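Protein Cdhr2 (Mus musculus, PDB 5CYX) probably forms calcium-dependent adhesive complexes with CDHR5 on adjacent microvilli through its extracellular cadherin repeats, the first three of which make up this chain. Local coordinates at residues 74-79 against 91-96; 98-103 against 131-136; 143-148 against 184-189; 219-224 against 247-252. All coordinates share one frame; numbering follows the deposited sequence.

Interaction 1. Residues 74-79 against 91-96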
loop_
_atom_site.group_PDB
_atom_site.type_symbol
_atom_site.label_atom_id
_atom_site.label_comp_id
_atom_site.label_asym_id
_atom_site.label_seq_id
_atom_site.Cartn_x
_atom_site.Cartn_y
_atom_site.Cartn_z
ATOM N N PHE A 74 5.724 10.000 41.181
ATOM C CA PHE A 74 5.185 9.896 42.532
ATOM C C PHE A 74 5.882 10.905 43.443
ATOM O O PHE A 74 6.925 11.427 43.087
ATOM C CB PHE A 74 5.324 8.467 43.075
ATOM C CG PHE A 74 6.750 7.984 43.138
ATOM C CD1 PHE A 74 7.339 7.361 42.042
ATOM C CD2 PHE A 74 7.509 8.169 44.274
ATOM C CE1 PHE A 74 8.661 6.930 42.088
ATOM C CE2 PHE A 74 8.831 7.719 44.335
ATOM C CZ PHE A 74 9.409 7.114 43.231
ATOM N N LYS A 75 5.276 11.213 44.578
ATOM C CA LYS A 75 5.833 12.139 45.578
ATOM C C LYS A 75 6.556 11.426 46.726
ATOM O O LYS A 75 6.142 10.332 47.185
ATOM C CB LYS A 75 4.723 12.958 46.262
ATOM C CG LYS A 75 4.119 14.000 45.392
ATOM C CD LYS A 75 3.024 14.799 46.126
ATOM C CE LYS A 75 2.248 15.659 45.113
ATOM N NZ LYS A 75 3.117 16.215 44.006
ATOM N N ILE A 76 7.550 12.116 47.263
ATOM C CA ILE A 76 8.190 11.683 48.497
ATOM C C ILE A 76 8.277 12.852 49.456
ATOM O O ILE A 76 8.237 13.985 49.048
ATOM C CB ILE A 76 9.601 11.097 48.252
ATOM C CG1 ILE A 76 10.447 12.053 47.406
ATOM C CG2 ILE A 76 9.475 9.763 47.567
ATOM C CD1 ILE A 76 11.911 11.652 47.265
ATOM N N THR A 77 8.388 12.553 50.734
ATOM C CA THR A 77 8.661 13.561 51.736
ATOM C C THR A 77 10.108 13.347 52.223
ATOM O O THR A 77 10.473 12.249 52.685
ATOM C CB THR A 77 7.620 13.497 52.893
ATOM O OG1 THR A 77 6.307 13.742 52.353
ATOM C CG2 THR A 77 7.904 14.536 53.957
ATOM N N ILE A 78 10.904 14.389 52.096
ATOM C CA ILE A 78 12.240 14.434 52.616
ATOM C C ILE A 78 12.254 15.267 53.892
ATOM O O ILE A 78 11.612 16.312 53.971
ATOM C CB ILE A 78 13.204 15.051 51.578
ATOM C CG1 ILE A 78 13.296 14.129 50.356
ATOM C CG2 ILE A 78 14.594 15.229 52.192
ATOM C CD1 ILE A 78 13.741 14.838 49.104
ATOM N N SER A 79 13.042 14.820 54.861
ATOM C CA SER A 79 13.146 15.463 56.164
ATOM C C SER A 79 14.602 15.680 56.542
ATOM O O SER A 79 15.471 14.874 56.192
ATOM C CB SER A 79 12.484 14.584 57.194
ATOM O OG SER A 79 13.183 13.346 57.285
ATOM N N MET A 91 8.934 16.379 47.441
ATOM C CA MET A 91 9.749 16.336 46.238
ATOM C C MET A 91 9.002 15.426 45.313
ATOM O O MET A 91 8.498 14.372 45.731
ATOM C CB MET A 91 11.085 15.673 46.572
ATOM C CG MET A 91 12.130 15.657 45.485
ATOM S SD MET A 91 13.436 16.838 45.887
ATOM C CE MET A 91 13.637 17.703 44.328
ATOM N N GLN A 92 8.910 15.807 44.065
ATOM C CA GLN A 92 8.363 14.924 43.072
ATOM C C GLN A 92 9.457 14.113 42.327
ATOM O O GLN A 92 10.500 14.647 41.977
ATOM C CB GLN A 92 7.545 15.713 42.075
ATOM C CG GLN A 92 6.667 14.808 41.229
ATOM C CD GLN A 92 5.842 15.592 40.238
ATOM O OE1 GLN A 92 6.348 16.516 39.579
ATOM N NE2 GLN A 92 4.575 15.215 40.098
ATOM N N VAL A 93 9.152 12.838 42.077
ATOM C CA VAL A 93 9.971 11.960 41.268
ATOM C C VAL A 93 9.294 11.752 39.901
ATOM O O VAL A 93 8.209 11.203 39.843
ATOM C CB VAL A 93 10.239 10.628 41.990
ATOM C CG1 VAL A 93 11.141 9.754 41.153
ATOM C CG2 VAL A 93 10.866 10.883 43.340
ATOM N N ILE A 94 9.906 12.280 38.820
ATOM C CA ILE A 94 9.518 11.945 37.467
ATOM C C ILE A 94 10.301 10.677 37.070
ATOM O O ILE A 94 11.538 10.667 37.115
ATOM C CB ILE A 94 9.799 13.116 36.499
ATOM C CG1 ILE A 94 9.149 14.433 36.981
ATOM C CG2 ILE A 94 9.326 12.815 35.086
ATOM C CD1 ILE A 94 7.672 14.295 37.345
ATOM N N VAL A 95 9.599 9.606 36.709
ATOM C CA VAL A 95 10.223 8.403 36.153
ATOM C C VAL A 95 10.226 8.524 34.641
ATOM O O VAL A 95 9.184 8.739 34.042
ATOM C CB VAL A 95 9.494 7.121 36.600
ATOM C CG1 VAL A 95 10.191 5.869 36.065
ATOM C CG2 VAL A 95 9.477 7.031 38.114
ATOM N N GLU A 96 11.396 8.456 34.014
ATOM C CA GLU A 96 11.490 8.495 32.555
ATOM C C GLU A 96 11.373 7.110 31.905
ATOM O O GLU A 96 12.010 6.114 32.343
ATOM C CB GLU A 96 12.812 9.102 32.094
ATOM C CG GLU A 96 12.907 10.599 32.254
ATOM C CD GLU A 96 14.090 11.205 31.490
ATOM O OE1 GLU A 96 15.149 10.522 31.394
ATOM O OE2 GLU A 96 13.940 12.362 31.005
#
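The ring of F74 and the isopropyl group of V93 lie side by side and point the same way. V93 CB sits over one ring face, 4.0 Å from the centroid of the F74 ring and shifted toward its rim, which is a CH-pi contact. The two methyl groups split on the far part of the ring. V93 CG1 meets F74 CZ at 3.8 Å, while V93 CG2 meets F74 CE2 at 3.9 Å. F74 CG stands between its own backbone N and carbonyl carbon (chi1 60°), and the end of the side chain comes in toward the partner strand. V95 CG2 comes to F74 CE1 obliquely, at 4.1 Å.

These residues belong to the antiparallel beta hairpin of strands 73-81 and 86-96, in one sheet of the first cadherin repeat, a Greek-key beta sandwich. F74 pairs with V93 and I76 with M91, each through two backbone hydrogen bonds. K75 and Q92 form the non-hydrogen-bonded pair between them and send their side chains to the other face of the sheet.

I76 and M91 also lie side by side, with I76 CG1 3.8 Å from M91 CB. The M91 chain then bends at chi2 (107°) and leads away from the partner strand. I78 crosses it obliquely, and I78 CD1 touches both M91 CB and M91 SD, the latter at 3.8 Å. Y50 stacks on the F74 ring, and L16 of strand 13-17 touches V93. F7 of a second subunit packs on I78, and V9 of that subunit packs on M91.

Interaction 2. Residues 98-103 against 131-136. With CA (calcium ion), chain D; CA (calcium ion), chain C; CA (calcium ion), chain B.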
loop_
_atom_site.group_PDB
_atom_site.type_symbol
_atom_site.label_atom_id
_atom_site.label_comp_id
_atom_site.label_asym_id
_atom_site.label_seq_id
_atom_site.Cartn_x
_atom_site.Cartn_y
_atom_site.Cartn_z
ATOM N N ARG A 98 11.997 4.127 29.451
ATOM C CA ARG A 98 13.120 3.525 28.648
ATOM C C ARG A 98 12.574 2.309 27.854
ATOM O O ARG A 98 11.466 1.744 28.182
ATOM C CB ARG A 98 14.263 3.144 29.557
ATOM C CG ARG A 98 14.966 4.316 30.223
ATOM C CD ARG A 98 15.983 4.896 29.278
ATOM N NE ARG A 98 16.648 6.074 29.810
ATOM C CZ ARG A 98 16.204 7.316 29.745
ATOM N NH1 ARG A 98 16.937 8.290 30.244
ATOM N NH2 ARG A 98 15.036 7.619 29.198
ATOM N N ASN A 99 13.280 1.927 26.793
ATOM C CA ASN A 99 12.816 0.851 25.945
ATOM C C ASN A 99 13.085 -0.541 26.560
ATOM O O ASN A 99 14.016 -1.263 26.117
ATOM C CB ASN A 99 13.400 0.949 24.562
ATOM C CG ASN A 99 12.696 0.100 23.576
ATOM O OD1 ASN A 99 11.642 -0.468 23.862
ATOM N ND2 ASN A 99 13.276 -0.030 22.421
ATOM N N ASP A 100 12.266 -0.895 27.558
ATOM C CA ASP A 100 12.342 -2.205 28.222
ATOM C C ASP A 100 11.154 -3.077 27.850
ATOM O O ASP A 100 11.016 -4.127 28.429
ATOM C CB ASP A 100 12.373 -2.043 29.763
ATOM C CG ASP A 100 11.133 -1.231 30.305
ATOM O OD1 ASP A 100 10.408 -0.585 29.527
ATOM O OD2 ASP A 100 10.844 -1.281 31.499
ATOM N N ASN A 101 10.242 -2.654 26.953
ATOM C CA ASN A 101 9.208 -3.634 26.529
ATOM C C ASN A 101 9.358 -4.032 25.071
ATOM O O ASN A 101 9.909 -3.249 24.287
ATOM C CB ASN A 101 7.801 -3.154 26.821
ATOM C CG ASN A 101 7.472 -3.198 28.287
ATOM O OD1 ASN A 101 7.188 -4.274 28.841
ATOM N ND2 ASN A 101 7.511 -2.062 28.930
ATOM N N ILE A 102 8.936 -5.278 24.762
ATOM C CA ILE A 102 8.883 -5.779 23.379
ATOM C C ILE A 102 7.469 -5.745 22.740
ATOM O O ILE A 102 6.440 -5.777 23.453
ATOM C CB ILE A 102 9.436 -7.198 23.198
ATOM C CG1 ILE A 102 8.587 -8.251 23.966
ATOM C CG2 ILE A 102 10.876 -7.313 23.708
ATOM C CD1 ILE A 102 9.039 -9.673 23.682
ATOM N N PRO A 103 7.420 -5.724 21.398
ATOM C CA PRO A 103 6.179 -5.891 20.691
ATOM C C PRO A 103 5.648 -7.293 20.899
ATOM O O PRO A 103 6.392 -8.248 20.719
ATOM C CB PRO A 103 6.591 -5.704 19.228
ATOM C CG PRO A 103 7.759 -4.793 19.280
ATOM C CD PRO A 103 8.502 -5.316 20.485
ATOM N N ASP A 131 3.273 -2.735 21.853
ATOM C CA ASP A 131 4.480 -2.545 22.636
ATOM C C ASP A 131 4.132 -1.494 23.663
ATOM O O ASP A 131 3.762 -0.384 23.302
ATOM C CB ASP A 131 5.622 -2.063 21.740
ATOM C CG ASP A 131 6.951 -1.919 22.472
ATOM O OD1 ASP A 131 7.039 -1.327 23.558
ATOM O OD2 ASP A 131 7.988 -2.345 21.912
ATOM N N LYS A 132 4.286 -1.846 24.932
ATOM C CA LYS A 132 3.842 -0.970 26.033
ATOM C C LYS A 132 4.644 0.300 26.259
ATOM O O LYS A 132 4.190 1.162 26.989
ATOM C CB LYS A 132 3.780 -1.760 27.321
ATOM C CG LYS A 132 2.724 -2.847 27.239
ATOM C CD LYS A 132 1.814 -2.811 28.449
ATOM C CE LYS A 132 2.489 -3.420 29.683
ATOM N NZ LYS A 132 2.010 -2.786 30.960
ATOM N N ASP A 133 5.827 0.439 25.643
ATOM C CA ASP A 133 6.593 1.641 25.849
ATOM C C ASP A 133 5.880 2.790 25.098
ATOM O O ASP A 133 4.948 2.560 24.330
ATOM C CB ASP A 133 8.062 1.483 25.412
ATOM C CG ASP A 133 8.745 0.309 26.142
ATOM O OD1 ASP A 133 8.604 0.211 27.392
ATOM O OD2 ASP A 133 9.284 -0.528 25.421
ATOM N N THR A 134 6.353 4.009 25.346
ATOM C CA THR A 134 5.785 5.233 24.782
ATOM C C THR A 134 6.817 5.896 23.857
ATOM O O THR A 134 8.016 5.770 24.085
ATOM C CB THR A 134 5.454 6.187 25.940
ATOM O OG1 THR A 134 4.440 5.596 26.791
ATOM C CG2 THR A 134 4.926 7.580 25.411
ATOM N N GLY A 135 6.386 6.637 22.841
ATOM C CA GLY A 135 7.325 7.217 21.901
ATOM C C GLY A 135 7.826 6.154 20.929
ATOM O O GLY A 135 7.158 5.123 20.703
ATOM N N THR A 136 8.969 6.423 20.294
ATOM C CA THR A 136 9.457 5.514 19.258
ATOM C C THR A 136 9.738 4.155 19.873
ATOM O O THR A 136 9.718 3.159 19.185
ATOM C CB THR A 136 10.717 6.026 18.533
ATOM O OG1 THR A 136 11.739 6.206 19.497
ATOM C CG2 THR A 136 10.408 7.437 17.856
HETATM CA CA CA D . 9.552 -1.216 23.205
HETATM CA CA CA C . 9.300 1.478 29.262
HETATM CA CA CA B . 9.080 -0.687 32.633
HETATM O O HOH W 1 8.218 -2.903 31.996
HETATM O O HOH W 2 4.973 -4.734 25.274
#
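The carboxylate of D133 and the amide of N99 stand nearly perpendicular, their planes 87° apart. N99 OD1 and D133 OD2 come within 2.8 Å because both bind the calcium ion of chain D. The polar end of N99 also has K199 as a partner. The carboxylate of D100 is turned only 23° from that of D133. Here D100 OD1 and D133 OD1 share the calcium ion of chain C. D133 therefore bridges two metals, one per oxygen.

N101 grips the same carboxylate twice. Its backbone N meets the syn lone pair of D133 OD2 at 2.8 Å. Its ND2 comes to D133 OD1 at 3.0 Å from above the carboxylate plane, 37° out of it. N101 ND2 also donates to a water on the calcium ion of chain B, which D100 OD2 binds directly. An alanine at N101 would probably leave D133 OD1 without this hydrogen bond and that water without its amide donor.

D131 binds the calcium ion of chain D through both oxygens, D131 OD2 at 2.3 Å, and N101 O is a further ligand. D131 OD1 also accepts from D133 N at 3.0 Å, through its anti lone pair, forming an Asx turn. The segments carry the DXNDN linker, starting at D97, and the DXD motif that bind calcium between cadherin repeats. E18, D67 and E69 add ligands from the first repeat, while A137 and D189 complete the chain D site.

The linker runs between strands 86-96 and 109-115, and the DXD loop between strands 123-126 and 140-148. Strand 192-194 touches R98 and D100.

Interaction 3. Residues 143-148 against 184-189. With CA (calcium ion), chain D.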
loop_
_atom_site.group_PDB
_atom_site.type_symbol
_atom_site.label_atom_id
_atom_site.label_comp_id
_atom_site.label_asym_id
_atom_site.label_seq_id
_atom_site.Cartn_x
_atom_site.Cartn_y
_atom_site.Cartn_z
ATOM N N PHE A 143 7.820 -6.824 9.713
ATOM C CA PHE A 143 8.759 -7.384 8.731
ATOM C C PHE A 143 8.378 -8.799 8.371
ATOM O O PHE A 143 7.970 -9.574 9.250
ATOM C CB PHE A 143 10.192 -7.429 9.276
ATOM C CG PHE A 143 10.666 -6.141 9.746
ATOM C CD1 PHE A 143 11.313 -5.249 8.859
ATOM C CD2 PHE A 143 10.439 -5.755 11.052
ATOM C CE1 PHE A 143 11.735 -4.010 9.319
ATOM C CE2 PHE A 143 10.832 -4.508 11.506
ATOM C CZ PHE A 143 11.497 -3.627 10.628
ATOM N N ILE A 144 8.501 -9.115 7.081
ATOM C CA ILE A 144 8.396 -10.463 6.595
ATOM C C ILE A 144 9.796 -11.041 6.610
ATOM O O ILE A 144 10.639 -10.590 5.846
ATOM C CB ILE A 144 7.801 -10.545 5.173
ATOM C CG1 ILE A 144 6.322 -10.137 5.215
ATOM C CG2 ILE A 144 7.926 -11.972 4.615
ATOM C CD1 ILE A 144 5.741 -9.895 3.838
ATOM N N GLU A 145 10.036 -12.022 7.459
ATOM C CA GLU A 145 11.365 -12.633 7.592
ATOM C C GLU A 145 11.633 -13.703 6.542
ATOM O O GLU A 145 12.695 -13.706 5.930
ATOM C CB GLU A 145 11.579 -13.216 8.997
ATOM C CG GLU A 145 11.742 -12.163 10.090
ATOM C CD GLU A 145 13.026 -11.354 9.947
ATOM O OE1 GLU A 145 14.129 -11.905 10.243
ATOM O OE2 GLU A 145 12.946 -10.171 9.494
ATOM N N LYS A 146 10.684 -14.607 6.359
ATOM C CA LYS A 146 10.839 -15.712 5.424
ATOM C C LYS A 146 9.518 -16.082 4.785
ATOM O O LYS A 146 8.454 -15.919 5.404
ATOM C CB LYS A 146 11.423 -16.949 6.160
ATOM C CG LYS A 146 11.990 -17.992 5.202
ATOM C CD LYS A 146 13.010 -18.959 5.820
ATOM C CE LYS A 146 14.261 -18.251 6.369
ATOM N NZ LYS A 146 15.002 -17.407 5.378
ATOM N N VAL A 147 9.581 -16.571 3.558
ATOM C CA VAL A 147 8.450 -17.177 2.873
ATOM C C VAL A 147 8.842 -18.623 2.492
ATOM O O VAL A 147 9.925 -18.851 2.009
ATOM C CB VAL A 147 8.045 -16.318 1.671
ATOM C CG1 VAL A 147 6.845 -16.864 0.917
ATOM C CG2 VAL A 147 7.726 -14.919 2.140
ATOM N N ILE A 148 7.976 -19.588 2.783
ATOM C CA ILE A 148 8.180 -21.000 2.433
ATOM C C ILE A 148 6.983 -21.432 1.587
ATOM O O ILE A 148 5.863 -21.172 1.991
ATOM C CB ILE A 148 8.238 -21.876 3.699
ATOM C CG1 ILE A 148 9.485 -21.508 4.517
ATOM C CG2 ILE A 148 8.266 -23.383 3.348
ATOM C CD1 ILE A 148 9.665 -22.326 5.790
ATOM N N GLU A 184 6.909 -16.251 7.776
ATOM C CA GLU A 184 7.398 -15.933 9.097
ATOM C C GLU A 184 7.537 -14.408 9.230
ATOM O O GLU A 184 8.184 -13.802 8.396
ATOM C CB GLU A 184 8.748 -16.598 9.317
ATOM C CG GLU A 184 9.446 -16.135 10.566
ATOM C CD GLU A 184 10.747 -16.855 10.816
ATOM O OE1 GLU A 184 11.110 -17.792 10.068
ATOM O OE2 GLU A 184 11.374 -16.515 11.823
ATOM N N LEU A 185 6.987 -13.818 10.299
ATOM C CA LEU A 185 7.092 -12.348 10.535
ATOM C C LEU A 185 7.734 -12.040 11.854
ATOM O O LEU A 185 7.826 -12.906 12.745
ATOM C CB LEU A 185 5.717 -11.669 10.574
ATOM C CG LEU A 185 4.614 -12.233 9.720
ATOM C CD1 LEU A 185 3.329 -11.432 9.987
ATOM C CD2 LEU A 185 4.976 -12.135 8.259
ATOM N N LYS A 186 8.177 -10.801 11.985
ATOM C CA LYS A 186 8.421 -10.218 13.303
ATOM C C LYS A 186 7.978 -8.755 13.366
ATOM O O LYS A 186 7.652 -8.154 12.354
ATOM C CB LYS A 186 9.866 -10.366 13.767
ATOM C CG LYS A 186 10.872 -9.657 12.879
ATOM C CD LYS A 186 12.291 -9.647 13.463
ATOM C CE LYS A 186 13.149 -8.665 12.646
ATOM N NZ LYS A 186 14.622 -8.745 12.894
ATOM N N ALA A 187 7.911 -8.249 14.587
ATOM C CA ALA A 187 7.572 -6.873 14.845
ATOM C C ALA A 187 8.677 -6.326 15.718
ATOM O O ALA A 187 9.045 -6.984 16.677
ATOM C CB ALA A 187 6.197 -6.770 15.542
ATOM N N CYS A 188 9.226 -5.165 15.355
ATOM C CA CYS A 188 10.163 -4.449 16.210
ATOM C C CYS A 188 9.605 -3.080 16.553
ATOM O O CYS A 188 8.707 -2.573 15.877
ATOM C CB CYS A 188 11.535 -4.295 15.543
ATOM S SG CYS A 188 12.210 -5.872 14.956
ATOM N N ASP A 189 10.128 -2.478 17.605
ATOM C CA ASP A 189 9.805 -1.111 17.856
ATOM C C ASP A 189 10.772 -0.267 16.985
ATOM O O ASP A 189 11.662 -0.805 16.273
ATOM C CB ASP A 189 9.802 -0.766 19.359
ATOM C CG ASP A 189 11.102 -1.078 20.052
ATOM O OD1 ASP A 189 12.156 -0.929 19.417
ATOM O OD2 ASP A 189 11.070 -1.515 21.240
HETATM CA CA CA D . 9.552 -1.216 23.205
#
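E145 packs against E184 and K186 at a classic beta bulge, where E145 and K146 together face the single residue E184. The bulge joins strands 140-148 and 180-189 in one sheet of the second cadherin repeat. E184 O takes two N-H groups: E145 N at 2.7 Å and, weakly, K146 N at 3.3 Å. E184 N returns a bond to K146 O, and beyond the bulge F143 and K186 pair through two more backbone bonds.

The E145 side chain can be followed outward. CB rests against E184 O and E184 CG, the latter at 3.9 Å. CG meets K186 CG. The chain bends at chi2 (-67°), and E145 CD comes beside K186 CE. At the tip, E145 OE2 is 3.5 Å from K186 CE. K186 NZ is 4.0 Å from E145 OE2, beyond a salt bridge, so the opposite charges would attract at most at longer range. The E145 and K186 side chains run at a slant to each other.

Further along, K186 O lies at the edge of the F143 ring, near its plane. The sulfur of C188 approaches this ring obliquely, with C188 SG 4.0 Å from F143 CE2. That sulfur is tied to C202 by a disulfide. On the other face of the sheet I144 and L185 lie side by side, I144 CG1 3.9 Å from L185 CD2, and I160 of strand 158-160 touches both. Strand 180-189 runs on to the repeat junction, where D189 OD2 binds the calcium ion of chain D at 2.5 Å.

Interaction 4. Residues 219-224 against 247-252. With CA (calcium ion), chain F; CA (calcium ion), chain E.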
loop_
_atom_site.group_PDB
_atom_site.type_symbol
_atom_site.label_atom_id
_atom_site.label_comp_id
_atom_site.label_asym_id
_atom_site.label_seq_id
_atom_site.Cartn_x
_atom_site.Cartn_y
_atom_site.Cartn_z
ATOM N N ASP A 219 -8.232 -24.368 -18.886
ATOM C CA ASP A 219 -8.997 -25.256 -19.750
ATOM C C ASP A 219 -8.587 -26.724 -19.526
ATOM O O ASP A 219 -7.512 -26.986 -18.995
ATOM C CB ASP A 219 -8.826 -24.858 -21.236
ATOM C CG ASP A 219 -9.609 -23.579 -21.615
ATOM O OD1 ASP A 219 -10.518 -23.145 -20.864
ATOM O OD2 ASP A 219 -9.305 -23.010 -22.683
ATOM N N PRO A 220 -9.452 -27.677 -19.922
ATOM C CA PRO A 220 -9.095 -29.102 -19.899
ATOM C C PRO A 220 -8.069 -29.502 -20.951
ATOM O O PRO A 220 -8.002 -28.870 -21.996
ATOM C CB PRO A 220 -10.414 -29.787 -20.217
ATOM C CG PRO A 220 -11.120 -28.800 -21.068
ATOM C CD PRO A 220 -10.804 -27.464 -20.466
ATOM N N ARG A 221 -7.303 -30.560 -20.682
ATOM C CA ARG A 221 -6.282 -31.077 -21.618
ATOM C C ARG A 221 -6.418 -32.568 -21.880
ATOM O O ARG A 221 -6.491 -33.374 -20.949
ATOM C CB ARG A 221 -4.892 -30.851 -21.055
ATOM C CG ARG A 221 -4.422 -29.429 -21.173
ATOM C CD ARG A 221 -3.168 -29.229 -20.340
ATOM N NE ARG A 221 -2.221 -28.326 -20.998
ATOM C CZ ARG A 221 -1.458 -28.626 -22.060
ATOM N NH1 ARG A 221 -0.652 -27.693 -22.559
ATOM N NH2 ARG A 221 -1.498 -29.828 -22.642
ATOM N N PHE A 222 -6.394 -32.938 -23.147
ATOM C CA PHE A 222 -6.389 -34.344 -23.516
ATOM C C PHE A 222 -5.144 -35.052 -22.987
ATOM O O PHE A 222 -4.087 -34.458 -22.864
ATOM C CB PHE A 222 -6.489 -34.497 -25.028
ATOM C CG PHE A 222 -7.851 -34.190 -25.554
ATOM C CD1 PHE A 222 -8.836 -35.174 -25.573
ATOM C CD2 PHE A 222 -8.166 -32.911 -26.000
ATOM C CE1 PHE A 222 -10.096 -34.889 -26.044
ATOM C CE2 PHE A 222 -9.447 -32.618 -26.454
ATOM C CZ PHE A 222 -10.405 -33.609 -26.483
ATOM N N ILE A 223 -5.303 -36.324 -22.657
ATOM C CA ILE A 223 -4.228 -37.144 -22.106
ATOM C C ILE A 223 -3.120 -37.419 -23.133
ATOM O O ILE A 223 -1.954 -37.461 -22.772
ATOM C CB ILE A 223 -4.831 -38.474 -21.541
ATOM C CG1 ILE A 223 -5.719 -38.175 -20.328
ATOM C CG2 ILE A 223 -3.757 -39.488 -21.167
ATOM C CD1 ILE A 223 -5.090 -37.268 -19.285
ATOM N N ARG A 224 -3.489 -37.592 -24.400
ATOM C CA ARG A 224 -2.540 -37.967 -25.451
ATOM C C ARG A 224 -2.551 -36.946 -26.563
ATOM O O ARG A 224 -3.575 -36.333 -26.841
ATOM C CB ARG A 224 -2.907 -39.331 -26.027
ATOM C CG ARG A 224 -3.030 -40.408 -24.969
ATOM C CD ARG A 224 -3.086 -41.788 -25.592
ATOM N NE ARG A 224 -3.038 -42.831 -24.569
ATOM C CZ ARG A 224 -2.917 -44.138 -24.811
ATOM N NH1 ARG A 224 -2.830 -44.606 -26.059
ATOM N NH2 ARG A 224 -2.881 -44.990 -23.787
ATOM N N VAL A 247 -8.826 -34.008 -19.173
ATOM C CA VAL A 247 -9.035 -33.736 -17.747
ATOM C C VAL A 247 -8.830 -32.265 -17.448
ATOM O O VAL A 247 -8.063 -31.568 -18.125
ATOM C CB VAL A 247 -8.114 -34.589 -16.837
ATOM C CG1 VAL A 247 -8.344 -36.082 -17.090
ATOM C CG2 VAL A 247 -6.654 -34.260 -17.057
ATOM N N ASP A 248 -9.497 -31.823 -16.395
ATOM C CA ASP A 248 -9.459 -30.443 -15.946
ATOM C C ASP A 248 -8.053 -30.113 -15.439
ATOM O O ASP A 248 -7.518 -30.820 -14.586
ATOM C CB ASP A 248 -10.502 -30.275 -14.850
ATOM C CG ASP A 248 -10.582 -28.889 -14.309
ATOM O OD1 ASP A 248 -9.950 -27.984 -14.885
ATOM O OD2 ASP A 248 -11.312 -28.704 -13.310
ATOM N N SER A 249 -7.453 -29.040 -15.980
ATOM C CA SER A 249 -6.127 -28.609 -15.544
ATOM C C SER A 249 -6.149 -27.968 -14.178
ATOM O O SER A 249 -5.115 -27.854 -13.534
ATOM C CB SER A 249 -5.495 -27.656 -16.583
ATOM O OG SER A 249 -5.432 -28.310 -17.809
ATOM N N ASP A 250 -7.341 -27.560 -13.698
ATOM C CA ASP A 250 -7.461 -27.061 -12.342
ATOM C C ASP A 250 -7.534 -28.283 -11.405
ATOM O O ASP A 250 -8.627 -28.853 -11.140
ATOM C CB ASP A 250 -8.678 -26.125 -12.173
ATOM C CG ASP A 250 -8.684 -24.957 -13.165
ATOM O OD1 ASP A 250 -7.941 -24.025 -12.966
ATOM O OD2 ASP A 250 -9.439 -24.982 -14.166
ATOM N N LYS A 251 -6.384 -28.645 -10.855
ATOM C CA LYS A 251 -6.216 -29.887 -10.083
ATOM C C LYS A 251 -6.822 -29.797 -8.680
ATOM O O LYS A 251 -6.995 -30.796 -8.053
ATOM C CB LYS A 251 -4.749 -30.338 -9.982
ATOM C CG LYS A 251 -4.021 -30.465 -11.312
ATOM C CD LYS A 251 -4.594 -31.554 -12.199
ATOM C CE LYS A 251 -3.830 -31.616 -13.510
ATOM N NZ LYS A 251 -4.579 -32.373 -14.546
ATOM N N GLY A 252 -7.106 -28.603 -8.201
ATOM C CA GLY A 252 -7.861 -28.409 -6.987
ATOM C C GLY A 252 -9.364 -28.538 -7.163
ATOM O O GLY A 252 -10.095 -28.468 -6.199
HETATM CA CA CA F . -10.909 -25.863 -15.533
HETATM CA CA CA E . -7.275 -22.432 -11.392
HETATM O O HOH W 3 -12.203 -26.186 -13.422
HETATM O O HOH W 4 -4.902 -22.375 -11.310
HETATM O O HOH W 5 -12.060 -23.656 -16.065
#
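S249 donates its hydroxyl to the backbone of D219, with S249 OG 2.7 Å from D219 O. With OG anti to the carbonyl carbon (chi1 -58°), the hydroxyl meets D219 O close to the line of the carbonyl bond, at a C=O...OG angle of 163°. R221 CG and CD pack against the same hydroxyl, R221 CD 3.5 Å from S249 OG. An alanine at S249 would probably leave D219 O without this donor and take away the oxygen that the R221 chain packs against.

Next to this, R221 and V247 form an antiparallel hydrogen-bonded pair. R221 N reaches V247 O at 2.9 Å, and V247 N returns a bond to R221 O at 3.0 Å. Farther from the calcium ions, I223 CD1 touches both methyls of V247, with V247 CG2 at 4.1 Å.

Beyond the strand pair lies the metal shell. S249 is the middle residue of a DXD motif in the third cadherin repeat. D248 OD1 binds the calcium ion of chain F at 2.4 Å and accepts from D250 N, which forms an Asx turn. D250 bridges, with OD2 on that ion and OD1 on the calcium ion of chain E. L218 and E304 add ligands to the first, and E116, D214, E215 and D217 to the second.

D219 directly follows the ligand L218, so the S249 bond ties the linker to the DXD loop. The calcium ion of chain F would probably offset the repulsion between D248 OD1 and D250 OD2, both bound to it and 3.1 Å apart.

Interaction 1 is the buried, largely apolar contact, inside the first repeat. Interaction 3 lies in the equivalent sheet of the second repeat but joins a different pair, edge strand 140-148 with 180-189, the counterpart of 73-81. It is partly exposed and carries charged side chains. Interactions 2 and 4 lie at the two junctions between repeats, about 55 Å apart between centres, and both use a DXD motif around calcium. Interaction 2 has no regular strands, whereas interaction 4 adds a short strand pair. The linker segment of interaction 2 begins just after strand 86-96, and it shares the calcium ion of chain D with interaction 3, where N99 ND2 probably hydrogen-bonds to D189 OD2 at 2.9 Å.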